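Local coordinates for protein terminal oxygenase component of carbazole 1,9a-dioxygenase (PDB 3GKQ) that probably catalyses the angular dioxygenation of carbazole at a non-heme iron, using electrons passed on through its Rieske [2Fe-2S] cluster, at residues 202-207 with 238-243. Numbering follows the deposited sequence.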
loop_
_atom_site.group_PDB
_atom_site.type_symbol
_atom_site.label_atom_id
_atom_site.label_comp_id
_atom_site.label_asym_id
_atom_site.label_seq_id
_atom_site.Cartn_x
_atom_site.Cartn_y
_atom_site.Cartn_z
ATOM N N ALA A 202 31.476 -17.458 -25.743
ATOM C CA ALA A 202 31.956 -18.462 -24.810
ATOM C C ALA A 202 31.559 -17.972 -23.413
ATOM O O ALA A 202 32.079 -16.964 -22.934
ATOM C CB ALA A 202 33.464 -18.597 -24.907
ATOM N N LEU A 203 30.623 -18.669 -22.776
ATOM C CA LEU A 203 30.178 -18.292 -21.438
ATOM C C LEU A 203 30.209 -19.491 -20.501
ATOM O O LEU A 203 29.427 -20.433 -20.643
ATOM C CB LEU A 203 28.761 -17.727 -21.483
ATOM C CG LEU A 203 28.249 -17.161 -20.156
ATOM C CD1 LEU A 203 29.017 -15.883 -19.825
ATOM C CD2 LEU A 203 26.760 -16.872 -20.257
ATOM N N PRO A 204 31.123 -19.471 -19.527
ATOM C CA PRO A 204 31.239 -20.571 -18.572
ATOM C C PRO A 204 30.110 -20.535 -17.545
ATOM O O PRO A 204 29.276 -19.623 -17.554
ATOM C CB PRO A 204 32.600 -20.325 -17.938
ATOM C CG PRO A 204 32.665 -18.824 -17.903
ATOM C CD PRO A 204 32.138 -18.434 -19.267
ATOM N N LEU A 205 30.083 -21.543 -16.677
ATOM C CA LEU A 205 29.082 -21.622 -15.620
ATOM C C LEU A 205 29.562 -20.746 -14.466
ATOM O O LEU A 205 28.776 -20.022 -13.856
ATOM C CB LEU A 205 28.926 -23.066 -15.126
ATOM C CG LEU A 205 28.306 -24.090 -16.082
ATOM C CD1 LEU A 205 28.400 -25.474 -15.467
ATOM C CD2 LEU A 205 26.860 -23.727 -16.370
ATOM N N GLY A 206 30.864 -20.821 -14.187
ATOM C CA GLY A 206 31.462 -20.052 -13.107
ATOM C C GLY A 206 32.982 -20.007 -13.171
ATOM O O GLY A 206 33.554 -20.055 -14.261
ATOM N N PHE A 207 33.633 -19.935 -12.007
ATOM C CA PHE A 207 35.095 -19.850 -11.927
ATOM C C PHE A 207 35.681 -20.457 -10.647
ATOM O O PHE A 207 35.039 -20.457 -9.603
ATOM C CB PHE A 207 35.525 -18.384 -11.983
ATOM C CG PHE A 207 35.019 -17.640 -13.187
ATOM C CD1 PHE A 207 35.662 -17.752 -14.416
ATOM C CD2 PHE A 207 33.912 -16.807 -13.087
ATOM C CE1 PHE A 207 35.210 -17.036 -15.534
ATOM C CE2 PHE A 207 33.452 -16.090 -14.193
ATOM C CZ PHE A 207 34.102 -16.202 -15.419
ATOM N N PRO A 238 38.117 -21.230 -15.504
ATOM C CA PRO A 238 36.691 -21.117 -15.842
ATOM C C PRO A 238 35.971 -22.469 -15.841
ATOM O O PRO A 238 36.502 -23.461 -16.336
ATOM C CB PRO A 238 36.716 -20.460 -17.220
ATOM C CG PRO A 238 37.973 -21.011 -17.818
ATOM C CD PRO A 238 38.957 -20.904 -16.670
ATOM N N ILE A 239 34.762 -22.489 -15.286
ATOM C CA ILE A 239 33.963 -23.712 -15.178
ATOM C C ILE A 239 32.989 -23.888 -16.344
ATOM O O ILE A 239 31.965 -23.197 -16.417
ATOM C CB ILE A 239 33.148 -23.710 -13.860
ATOM C CG1 ILE A 239 34.047 -23.282 -12.694
ATOM C CG2 ILE A 239 32.553 -25.091 -13.606
ATOM C CD1 ILE A 239 35.267 -24.163 -12.486
ATOM N N PHE A 240 33.303 -24.820 -17.243
ATOM C CA PHE A 240 32.455 -25.082 -18.405
ATOM C C PHE A 240 31.598 -26.332 -18.245
ATOM O O PHE A 240 30.769 -26.646 -19.098
ATOM C CB PHE A 240 33.309 -25.179 -19.672
ATOM C CG PHE A 240 33.595 -23.850 -20.303
ATOM C CD1 PHE A 240 32.595 -23.165 -20.983
ATOM C CD2 PHE A 240 34.851 -23.266 -20.191
ATOM C CE1 PHE A 240 32.840 -21.908 -21.539
ATOM C CE2 PHE A 240 35.108 -22.013 -20.743
ATOM C CZ PHE A 240 34.098 -21.333 -21.419
ATOM N N GLU A 241 31.807 -27.049 -17.149
ATOM C CA GLU A 241 31.021 -28.235 -16.848
ATOM C C GLU A 241 31.155 -28.489 -15.353
ATOM O O GLU A 241 32.223 -28.274 -14.771
ATOM C CB GLU A 241 31.511 -29.439 -17.665
ATOM C CG GLU A 241 32.806 -30.075 -17.197
ATOM C CD GLU A 241 32.588 -31.079 -16.083
ATOM O OE1 GLU A 241 31.747 -31.992 -16.257
ATOM O OE2 GLU A 241 33.262 -30.960 -15.036
ATOM N N ALA A 242 30.069 -28.920 -14.722
ATOM C CA ALA A 242 30.103 -29.172 -13.289
ATOM C C ALA A 242 29.281 -30.390 -12.904
ATOM O O ALA A 242 28.300 -30.726 -13.561
ATOM C CB ALA A 242 29.605 -27.939 -12.527
ATOM N N THR A 243 29.687 -31.031 -11.815
ATOM C CA THR A 243 29.015 -32.218 -11.318
ATOM C C THR A 243 28.302 -31.977 -9.992
ATOM O O THR A 243 28.542 -30.980 -9.304
ATOM C CB THR A 243 30.021 -33.347 -11.078
ATOM O OG1 THR A 243 31.002 -32.899 -10.134
ATOM C CG2 THR A 243 30.714 -33.747 -12.383
#
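A classic beta bulge opens strand 206-209 where it pairs with strand 236-244: Leu205 and Gly206 on one side both face Ile239 on the other. Leu205 N donates to Ile239 O; at 2.5 Å the modelled length is doubtful. The same oxygen takes a weak second bond from Gly206 N. In return Ile239 N donates to Gly206 O at 2.9 Å. Gly206 and Ile239 thus form an antiparallel hydrogen-bonded pair, followed by the non-hydrogen-bonded pair Phe207 and Pro238. CG1 of Ile239, set beside its own backbone N (chi1 -46°), lies against the peptide joining Gly206 to Phe207, with Ile239 CG1 3.4 Å from Phe207 N. Across the non-hydrogen-bonded pair, the Phe207 ring touches Pro238 through CD1, and the two side chains cross at about a right angle. Strand 236-244 is the central strand of a small antiparallel sheet, between 206-209 and 247-251, in the catalytic part of the oxygenase. Before the bulge, the chain passes over Phe240: Pro204 CB sits above the centre of its ring in a CH-pi contact, 3.9 Å from the Phe240 centroid and 11° off the normal, while Pro204 CB also comes within 3.3 Å of Ile239 O. An alanine in place of Phe240 would probably cost Pro204 this aromatic platform and open a gap beneath the loop. Leu205 CD1 extends past the bulge to Ala242 CB, 4.0 Å away. Ile239 also packs on Leu111 of the second subunit. In the loop before the strand, the Leu203 side chain packs on His190, a ligand, with His186 and Asp334, of the iron.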